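Local structure of endosialidase (Enterobacteria phage phi92, 4HIZ) at residues Met151-Gly155 with Asn156-Ala160; Asn392-His395 with His396-Leu399; Gly580-Gln583 with Ser584-Val588; Leu642-Pro645 with Gly646-Thr650. The protein acts as a trimeric phage endosialidase that hydrolyses the alpha-2,8 and alpha-2,9 linkages of sialic acid polymers. All coordinates share one frame; numbering follows the deposited sequence.

Contact 1. Residues Met151-Gly155 with Asn156-Ala160; sequences MGVCG and NRLYA
Met151, Leu158 and Ala160 make the tight side of this beta hairpin. CG of Met151, held anti to the backbone N (chi1 -176°), meets Leu158 CD1 at 3.9 Å, and the bend at chi3 brings Met151 CE to 3.8 Å from Ala160 CB; a flexible thioether chain suits such a fit. On the other side of the sheet Gly152, with no side chain, faces Tyr159, and the ring of Tyr159 turns its edge to Cys154, its CE2 lying 3.7 Å from Cys154 O. Phe305 also meets this ring. Within the hairpin, packing slackens toward the turn: Val153 meets Leu158 only at 4.5 Å (CG2 to CD1), while Phe91 and Tyr93 pack against it from outside. Gly155 and Asn156, partly exposed, form the corner of a type I' turn, both at the positive phi that glycine and asparagine tolerate well. Tyr93 and Lys207 hold the Asn156 amide; the Arg157 guanidinium bonds to the carbonyl of Gly209 and forms a salt bridge with Asp214. Gly152 pairs with Tyr159, and Cys154 with Arg157, through two backbone hydrogen bonds each. The backbone thus fixes the register of two adjacent propeller strands, and apolar contacts on both faces bury it.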
loop_
_atom_site.group_PDB
_atom_site.type_symbol
_atom_site.label_atom_id
_atom_site.label_comp_id
_atom_site.label_asym_id
_atom_site.label_seq_id
_atom_site.Cartn_x
_atom_site.Cartn_y
_atom_site.Cartn_z
ATOM N N MET A 151 2.270 25.102 -16.633
ATOM C CA MET A 151 1.452 25.323 -15.444
ATOM C C MET A 151 2.285 26.060 -14.403
ATOM O O MET A 151 3.514 25.880 -14.330
ATOM C CB MET A 151 1.074 23.944 -14.840
ATOM C CG MET A 151 0.124 24.028 -13.617
ATOM S SD MET A 151 -0.300 22.367 -12.978
ATOM C CE MET A 151 -1.411 21.774 -14.266
ATOM N N GLY A 152 1.621 26.872 -13.588
ATOM C CA GLY A 152 2.302 27.534 -12.479
ATOM C C GLY A 152 1.332 28.415 -11.715
ATOM O O GLY A 152 0.109 28.335 -11.886
ATOM N N VAL A 153 1.894 29.260 -10.858
ATOM C CA VAL A 153 1.081 30.092 -9.951
ATOM C C VAL A 153 1.378 31.549 -10.262
ATOM O O VAL A 153 2.549 31.933 -10.419
ATOM C CB VAL A 153 1.433 29.798 -8.477
ATOM C CG1 VAL A 153 0.657 30.754 -7.534
ATOM C CG2 VAL A 153 1.117 28.328 -8.143
ATOM N N CYS A 154 0.316 32.356 -10.357
ATOM C CA CYS A 154 0.491 33.792 -10.511
ATOM C C CYS A 154 -0.583 34.454 -9.672
ATOM O O CYS A 154 -1.757 34.120 -9.798
ATOM C CB CYS A 154 0.331 34.175 -11.988
ATOM S SG CYS A 154 0.655 35.963 -12.246
ATOM N N GLY A 155 -0.183 35.394 -8.823
ATOM C CA GLY A 155 -1.161 36.168 -8.065
ATOM C C GLY A 155 -2.139 35.308 -7.266
ATOM O O GLY A 155 -3.362 35.540 -7.295
ATOM N N ASN A 156 -1.604 34.317 -6.553
ATOM C CA ASN A 156 -2.423 33.374 -5.771
ATOM C C ASN A 156 -3.485 32.590 -6.555
ATOM O O ASN A 156 -4.450 32.100 -5.964
ATOM C CB ASN A 156 -3.037 34.088 -4.537
ATOM C CG ASN A 156 -1.964 34.559 -3.600
ATOM O OD1 ASN A 156 -1.050 33.777 -3.268
ATOM N ND2 ASN A 156 -2.016 35.839 -3.187
ATOM N N ARG A 157 -3.294 32.446 -7.869
ATOM C CA ARG A 157 -4.114 31.523 -8.646
ATOM C C ARG A 157 -3.229 30.496 -9.350
ATOM O O ARG A 157 -2.098 30.812 -9.776
ATOM C CB ARG A 157 -4.890 32.272 -9.740
ATOM C CG ARG A 157 -5.854 33.357 -9.199
ATOM C CD ARG A 157 -6.730 33.976 -10.330
ATOM N NE ARG A 157 -7.570 32.968 -10.974
ATOM C CZ ARG A 157 -8.735 32.523 -10.496
ATOM N NH1 ARG A 157 -9.236 33.007 -9.363
ATOM N NH2 ARG A 157 -9.425 31.611 -11.174
ATOM N N LEU A 158 -3.766 29.291 -9.528
ATOM C CA LEU A 158 -3.150 28.314 -10.418
ATOM C C LEU A 158 -3.509 28.638 -11.863
ATOM O O LEU A 158 -4.678 28.845 -12.182
ATOM C CB LEU A 158 -3.735 26.943 -10.087
ATOM C CG LEU A 158 -3.088 25.764 -10.829
ATOM C CD1 LEU A 158 -1.573 25.588 -10.452
ATOM C CD2 LEU A 158 -3.863 24.425 -10.572
ATOM N N TYR A 159 -2.520 28.643 -12.750
ATOM C CA TYR A 159 -2.771 28.808 -14.170
ATOM C C TYR A 159 -2.201 27.609 -14.905
ATOM O O TYR A 159 -1.126 27.145 -14.571
ATOM C CB TYR A 159 -2.096 30.091 -14.690
ATOM C CG TYR A 159 -2.930 31.320 -14.417
ATOM C CD1 TYR A 159 -3.963 31.698 -15.290
ATOM C CD2 TYR A 159 -2.724 32.076 -13.261
ATOM C CE1 TYR A 159 -4.778 32.831 -15.003
ATOM C CE2 TYR A 159 -3.521 33.218 -12.968
ATOM C CZ TYR A 159 -4.543 33.563 -13.830
ATOM O OH TYR A 159 -5.322 34.653 -13.553
ATOM N N ALA A 160 -2.915 27.132 -15.912
ATOM C CA ALA A 160 -2.402 26.033 -16.715
ATOM C C ALA A 160 -2.880 26.213 -18.155
ATOM O O ALA A 160 -4.031 26.624 -18.381
ATOM C CB ALA A 160 -2.890 24.679 -16.154
#

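Contact 2. Residues Asn392-His395 with His396-Leu399; sequences NNVH and HTNL
The ring of His396 receives the edge of His395 on one face: CD2 of His395 stands 3.4 Å above the plane, over the ring centre. The pair is T-shaped, with planes at 71° and centroids 4.6 Å apart, although the two side chains run side by side in the same direction. At another edge of the His395 ring, and close to its plane, lies the carbonyl of Asn393, which accepts a hydrogen bond from ND1 at 2.7 Å. CG of His395 sits between its backbone N and carbonyl carbon (chi1 64°), which folds the imidazole back toward that carbonyl of Asn393. The bond fixes the rotation of the ring and leaves CD2 directed at its neighbour. It also puts a hydrogen on ND1. Histidine suits the position because one flat group offers both a polar edge and a C-H for the aromatic face.

Residues 392-399 belong to the link between strand 386-389, the last of a four-stranded antiparallel sheet of the beta propeller, and strand 401-404, the edge of the next sheet. The link has no regular structure; Asn392, Asn393 and His396 have positive phi, which asparagine in particular tolerates. Asp426 bonds to NE2 of His396, holding the receiving ring from its far end. Beyond the histidines the contact becomes sparse and apolar: Val394 CG1 lies 4.4 Å from Leu399 CD1, a light touch between buried branched side chains. Thr397 turns its hydroxyl to Asn398 O at 2.7 Å, and the same OG1 bonds to the backbone N of Thr413.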
loop_
_atom_site.group_PDB
_atom_site.type_symbol
_atom_site.label_atom_id
_atom_site.label_comp_id
_atom_site.label_asym_id
_atom_site.label_seq_id
_atom_site.Cartn_x
_atom_site.Cartn_y
_atom_site.Cartn_z
ATOM N N ASN A 392 28.495 21.286 -29.237
ATOM C CA ASN A 392 28.339 19.839 -29.362
ATOM C C ASN A 392 26.896 19.316 -29.508
ATOM O O ASN A 392 26.630 18.166 -29.160
ATOM C CB ASN A 392 29.080 19.099 -28.242
ATOM C CG ASN A 392 30.579 19.364 -28.262
ATOM O OD1 ASN A 392 31.182 19.705 -27.236
ATOM N ND2 ASN A 392 31.190 19.165 -29.408
ATOM N N ASN A 393 25.999 20.138 -30.065
ATOM C CA ASN A 393 24.664 19.686 -30.511
ATOM C C ASN A 393 23.886 18.991 -29.383
ATOM O O ASN A 393 23.528 17.813 -29.493
ATOM C CB ASN A 393 24.754 18.731 -31.730
ATOM C CG ASN A 393 25.523 19.326 -32.907
ATOM O OD1 ASN A 393 25.898 20.506 -32.905
ATOM N ND2 ASN A 393 25.740 18.505 -33.947
ATOM N N VAL A 394 23.653 19.703 -28.284
ATOM C CA VAL A 394 22.860 19.135 -27.184
ATOM C C VAL A 394 21.440 18.944 -27.734
ATOM O O VAL A 394 20.858 19.862 -28.317
ATOM C CB VAL A 394 22.899 20.056 -25.938
ATOM C CG1 VAL A 394 22.041 19.492 -24.786
ATOM C CG2 VAL A 394 24.389 20.263 -25.444
ATOM N N HIS A 395 20.894 17.739 -27.578
ATOM C CA HIS A 395 19.654 17.381 -28.253
ATOM C C HIS A 395 18.800 16.389 -27.449
ATOM O O HIS A 395 19.300 15.699 -26.538
ATOM C CB HIS A 395 19.970 16.826 -29.664
ATOM C CG HIS A 395 20.759 15.556 -29.632
ATOM N ND1 HIS A 395 22.108 15.523 -29.357
ATOM C CD2 HIS A 395 20.387 14.273 -29.849
ATOM C CE1 HIS A 395 22.538 14.269 -29.396
ATOM N NE2 HIS A 395 21.510 13.491 -29.692
ATOM N N HIS A 396 17.512 16.365 -27.778
ATOM C CA HIS A 396 16.507 15.398 -27.303
ATOM C C HIS A 396 15.995 15.657 -25.915
ATOM O O HIS A 396 15.065 14.957 -25.448
ATOM C CB HIS A 396 16.988 13.928 -27.367
ATOM C CG HIS A 396 17.112 13.392 -28.754
ATOM N ND1 HIS A 396 16.647 14.055 -29.876
ATOM C CD2 HIS A 396 17.644 12.227 -29.192
ATOM C CE1 HIS A 396 16.912 13.326 -30.952
ATOM N NE2 HIS A 396 17.514 12.212 -30.564
ATOM N N THR A 397 16.593 16.647 -25.257
ATOM C CA THR A 397 16.182 16.959 -23.878
ATOM C C THR A 397 15.794 18.427 -23.765
ATOM O O THR A 397 16.479 19.308 -24.318
ATOM C CB THR A 397 17.296 16.580 -22.844
ATOM O OG1 THR A 397 16.835 16.849 -21.513
ATOM C CG2 THR A 397 18.592 17.365 -23.046
ATOM N N ASN A 398 14.716 18.703 -23.027
ATOM C CA ASN A 398 14.545 20.073 -22.552
ATOM C C ASN A 398 15.589 20.336 -21.465
ATOM O O ASN A 398 16.155 19.396 -20.892
ATOM C CB ASN A 398 13.107 20.368 -22.068
ATOM C CG ASN A 398 12.739 19.590 -20.831
ATOM O OD1 ASN A 398 13.089 18.441 -20.731
ATOM N ND2 ASN A 398 12.030 20.191 -19.913
ATOM N N LEU A 399 15.832 21.609 -21.167
ATOM C CA LEU A 399 16.885 22.004 -20.231
ATOM C C LEU A 399 16.313 22.931 -19.158
ATOM O O LEU A 399 16.531 24.150 -19.181
ATOM C CB LEU A 399 18.039 22.715 -20.949
ATOM C CG LEU A 399 18.861 21.847 -21.931
ATOM C CD1 LEU A 399 20.007 22.691 -22.538
ATOM C CD2 LEU A 399 19.452 20.638 -21.227
#

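Contact 3. Residues Gly580-Gln583 with Ser584-Val588; sequences GTQQ and SAVRV
Gln582 and Val586 are set at a slant to each other, the amide of the first passing CG2 of the second at 4.0 Å from NE2. The Gln582 chain leaves with CG anti to the backbone N (chi1 170°) and then folds at chi2, so that NE2 comes back over the main chain and donates to Gln583 O at 3.0 Å. The bond is well made, at 168°: the acceptor lies in the amide plane, and the donor meets a carbonyl lone pair. NE2 also donates to Thr574 O, its stronger partner, and the two bonds together fix the amide. Glutamine suits this place because it is long enough to curl back and still offers two N-H groups.

Gln583 points its amide elsewhere. Bent at chi2, it brings OE1 to within 3.0 Å of a water that donates to it, and the same water accepts from Ala585 N at 2.9 Å. The first amide of the strand is thereby satisfied through solvent. CB of Gln583 also lies 3.5 Å from Ala585 O.

Ser584, at the bend between loop and strand, turns its small hydroxyl into the subunit interface, where it bonds to Asp593 of the second subunit and Lys604 of the third. Residues 585-588 pair in parallel with a strand of the second subunit, and Val588 also with one of the third, while Val586 and Val588 pack on Val573 of strand 570-573.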
loop_
_atom_site.group_PDB
_atom_site.type_symbol
_atom_site.label_atom_id
_atom_site.label_comp_id
_atom_site.label_asym_id
_atom_site.label_seq_id
_atom_site.Cartn_x
_atom_site.Cartn_y
_atom_site.Cartn_z
ATOM N N GLY A 580 -20.174 4.112 14.583
ATOM C CA GLY A 580 -21.053 3.078 15.092
ATOM C C GLY A 580 -22.516 3.274 14.734
ATOM O O GLY A 580 -23.361 2.432 15.087
ATOM N N THR A 581 -22.836 4.378 14.049
ATOM C CA THR A 581 -24.223 4.612 13.635
ATOM C C THR A 581 -24.620 3.558 12.611
ATOM O O THR A 581 -23.912 3.340 11.621
ATOM C CB THR A 581 -24.407 6.019 13.037
ATOM O OG1 THR A 581 -24.097 6.983 14.060
ATOM C CG2 THR A 581 -25.878 6.222 12.609
ATOM N N GLN A 582 -25.741 2.897 12.874
ATOM C CA GLN A 582 -26.257 1.853 11.987
ATOM C C GLN A 582 -27.469 2.374 11.207
ATOM O O GLN A 582 -28.495 2.768 11.802
ATOM C CB GLN A 582 -26.659 0.622 12.836
ATOM C CG GLN A 582 -27.428 -0.441 12.063
ATOM C CD GLN A 582 -26.545 -1.082 10.979
ATOM O OE1 GLN A 582 -25.466 -1.576 11.286
ATOM N NE2 GLN A 582 -26.967 -1.014 9.712
ATOM N N GLN A 583 -27.361 2.368 9.888
ATOM C CA GLN A 583 -28.474 2.771 9.041
ATOM C C GLN A 583 -29.633 1.793 9.118
ATOM O O GLN A 583 -29.417 0.579 9.152
ATOM C CB GLN A 583 -28.037 2.840 7.561
ATOM C CG GLN A 583 -27.106 4.024 7.251
ATOM C CD GLN A 583 -27.724 5.397 7.643
ATOM O OE1 GLN A 583 -28.777 5.803 7.123
ATOM N NE2 GLN A 583 -27.059 6.110 8.559
ATOM N N SER A 584 -30.862 2.326 9.108
ATOM C CA SER A 584 -32.061 1.499 9.011
ATOM C C SER A 584 -32.199 0.898 7.626
ATOM O O SER A 584 -32.579 -0.255 7.482
ATOM C CB SER A 584 -33.315 2.329 9.303
ATOM O OG SER A 584 -33.410 2.581 10.694
ATOM N N ALA A 585 -31.931 1.699 6.600
ATOM C CA ALA A 585 -31.975 1.218 5.220
ATOM C C ALA A 585 -30.557 0.994 4.711
ATOM O O ALA A 585 -29.768 1.944 4.629
ATOM C CB ALA A 585 -32.689 2.248 4.337
ATOM N N VAL A 586 -30.251 -0.247 4.327
ATOM C CA VAL A 586 -28.956 -0.579 3.746
ATOM C C VAL A 586 -29.145 -0.735 2.251
ATOM O O VAL A 586 -30.116 -1.341 1.810
ATOM C CB VAL A 586 -28.414 -1.842 4.404
ATOM C CG1 VAL A 586 -27.298 -2.450 3.542
ATOM C CG2 VAL A 586 -27.917 -1.444 5.813
ATOM N N ARG A 587 -28.242 -0.163 1.461
ATOM C CA ARG A 587 -28.516 0.031 0.029
ATOM C C ARG A 587 -27.463 -0.527 -0.927
ATOM O O ARG A 587 -26.260 -0.264 -0.777
ATOM C CB ARG A 587 -28.605 1.534 -0.252
ATOM C CG ARG A 587 -29.642 2.249 0.606
ATOM C CD ARG A 587 -29.588 3.757 0.432
ATOM N NE ARG A 587 -30.804 4.363 0.951
ATOM C CZ ARG A 587 -30.947 4.875 2.164
ATOM N NH1 ARG A 587 -29.937 4.849 3.030
ATOM N NH2 ARG A 587 -32.117 5.416 2.504
ATOM N N VAL A 588 -27.934 -1.231 -1.946
ATOM C CA VAL A 588 -27.123 -1.579 -3.108
ATOM C C VAL A 588 -27.827 -0.922 -4.286
ATOM O O VAL A 588 -29.013 -1.129 -4.470
ATOM C CB VAL A 588 -27.110 -3.107 -3.346
ATOM C CG1 VAL A 588 -26.399 -3.434 -4.681
ATOM C CG2 VAL A 588 -26.405 -3.792 -2.167
HETATM O O HOH W 1 -31.450 4.581 6.867
#

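Contact 4. Residues Leu642-Pro645 with Gly646-Thr650; sequences LYAP and GGAYT
Ala648 CB is the meeting point of the apolar contact, with Leu642 CD2 at 3.8 Å and Ala644 CB at 3.9 Å. Leu642 holds CG anti to its backbone N (chi1 176°), which stretches the isobutyl group across the bend and leaves one methyl beside the alanine. Two alanines suit the inner side of this corner, since the two arms of the turn converge there; Ala644 CB also comes within 3.5 Å of Gly647 O.

The next shell is the turn that brings these methyls together. Residues 644-647 form a type I beta turn, closed by Gly647 N donating to Ala644 O at 2.8 Å. Pro645 takes the second position, where its ring restricts phi near the value required (-55°), and Gly646 takes the third. Gly647 leaves the turn at a positive phi of 104°, a conformation open mainly to glycine.

The turn redirects the chain from strand 640-643 to strand 648-650 in the C-terminal part of the protein, whose sequence is related to phage fibre domains. Here the strands interlock between chains: Leu642 and residues 648-650 pair in parallel with a strand of the second subunit, and residues 648-650 pair also with the third. Ala644 N bonds to Asn652 of the second subunit, and Ala644 packs on Ala640 of the third. Pro645, on the exposed outer side of the bend, rests on Thr621 of its own chain and Asn652 of the second subunit.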
loop_
_atom_site.group_PDB
_atom_site.type_symbol
_atom_site.label_atom_id
_atom_site.label_comp_id
_atom_site.label_asym_id
_atom_site.label_seq_id
_atom_site.Cartn_x
_atom_site.Cartn_y
_atom_site.Cartn_z
ATOM N N LEU A 642 -42.433 -18.728 -6.046
ATOM C CA LEU A 642 -42.540 -17.771 -4.945
ATOM C C LEU A 642 -42.972 -18.533 -3.685
ATOM O O LEU A 642 -43.959 -19.267 -3.717
ATOM C CB LEU A 642 -43.564 -16.670 -5.311
ATOM C CG LEU A 642 -43.840 -15.639 -4.194
ATOM C CD1 LEU A 642 -42.607 -14.805 -3.882
ATOM C CD2 LEU A 642 -44.948 -14.725 -4.687
ATOM N N TYR A 643 -42.209 -18.371 -2.598
ATOM C CA TYR A 643 -42.504 -19.010 -1.309
ATOM C C TYR A 643 -42.874 -17.913 -0.322
ATOM O O TYR A 643 -42.053 -17.049 -0.021
ATOM C CB TYR A 643 -41.253 -19.713 -0.771
ATOM C CG TYR A 643 -40.718 -20.803 -1.682
ATOM C CD1 TYR A 643 -39.935 -20.494 -2.796
ATOM C CD2 TYR A 643 -40.983 -22.134 -1.424
ATOM C CE1 TYR A 643 -39.444 -21.499 -3.634
ATOM C CE2 TYR A 643 -40.501 -23.152 -2.274
ATOM C CZ TYR A 643 -39.721 -22.827 -3.341
ATOM O OH TYR A 643 -39.251 -23.834 -4.176
ATOM N N ALA A 644 -44.109 -17.898 0.148
ATOM C CA ALA A 644 -44.533 -16.798 1.029
ATOM C C ALA A 644 -45.465 -17.364 2.098
ATOM O O ALA A 644 -46.671 -17.254 1.957
ATOM C CB ALA A 644 -45.244 -15.677 0.200
ATOM N N PRO A 645 -44.902 -18.002 3.151
ATOM C CA PRO A 645 -45.742 -18.621 4.177
ATOM C C PRO A 645 -46.747 -17.634 4.779
ATOM O O PRO A 645 -47.819 -18.075 5.195
ATOM C CB PRO A 645 -44.726 -19.046 5.244
ATOM C CG PRO A 645 -43.458 -19.372 4.432
ATOM C CD PRO A 645 -43.466 -18.286 3.344
ATOM N N GLY A 646 -46.408 -16.348 4.848
ATOM C CA GLY A 646 -47.332 -15.349 5.387
ATOM C C GLY A 646 -48.369 -14.840 4.396
ATOM O O GLY A 646 -49.147 -13.917 4.719
ATOM N N GLY A 647 -48.385 -15.425 3.198
ATOM C CA GLY A 647 -49.286 -14.977 2.137
ATOM C C GLY A 647 -48.550 -14.168 1.086
ATOM O O GLY A 647 -47.640 -13.390 1.402
ATOM N N ALA A 648 -48.903 -14.406 -0.183
ATOM C CA ALA A 648 -48.323 -13.658 -1.277
ATOM C C ALA A 648 -49.361 -12.647 -1.766
ATOM O O ALA A 648 -50.518 -13.016 -2.023
ATOM C CB ALA A 648 -47.940 -14.603 -2.412
ATOM N N TYR A 649 -48.971 -11.383 -1.890
ATOM C CA TYR A 649 -49.952 -10.367 -2.267
ATOM C C TYR A 649 -49.506 -9.556 -3.452
ATOM O O TYR A 649 -48.325 -9.284 -3.614
ATOM C CB TYR A 649 -50.173 -9.349 -1.122
ATOM C CG TYR A 649 -50.820 -9.914 0.107
ATOM C CD1 TYR A 649 -50.044 -10.492 1.127
ATOM C CD2 TYR A 649 -52.200 -9.915 0.247
ATOM C CE1 TYR A 649 -50.639 -11.037 2.256
ATOM C CE2 TYR A 649 -52.819 -10.464 1.387
ATOM C CZ TYR A 649 -52.030 -11.019 2.380
ATOM O OH TYR A 649 -52.612 -11.576 3.493
ATOM N N THR A 650 -50.470 -9.104 -4.246
ATOM C CA THR A 650 -50.193 -8.115 -5.284
ATOM C C THR A 650 -51.021 -6.879 -5.012
ATOM O O THR A 650 -52.217 -6.966 -4.792
ATOM C CB THR A 650 -50.469 -8.695 -6.700
ATOM O OG1 THR A 650 -50.279 -7.682 -7.693
ATOM C CG2 THR A 650 -51.887 -9.279 -6.808
#

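How the contacts relate
Contacts 1 and 2 are both buried in the propeller region, with centres about 28 Å apart, yet they hold different elements: contact 1 joins two strands of one sheet, contact 2 lies in the link between two sheets. Contacts 3 and 4, about 26 Å apart centre to centre, are only partly buried and belong to the C-terminal region, where each enters a strand that pairs with other subunits. Their chemistry follows their place. Contact 1 relies on paired backbone bonds and apolar side chains, contact 2 on aromatic and polar side chains, contact 3 on amides and a water, and contact 4 on small residues at a turn.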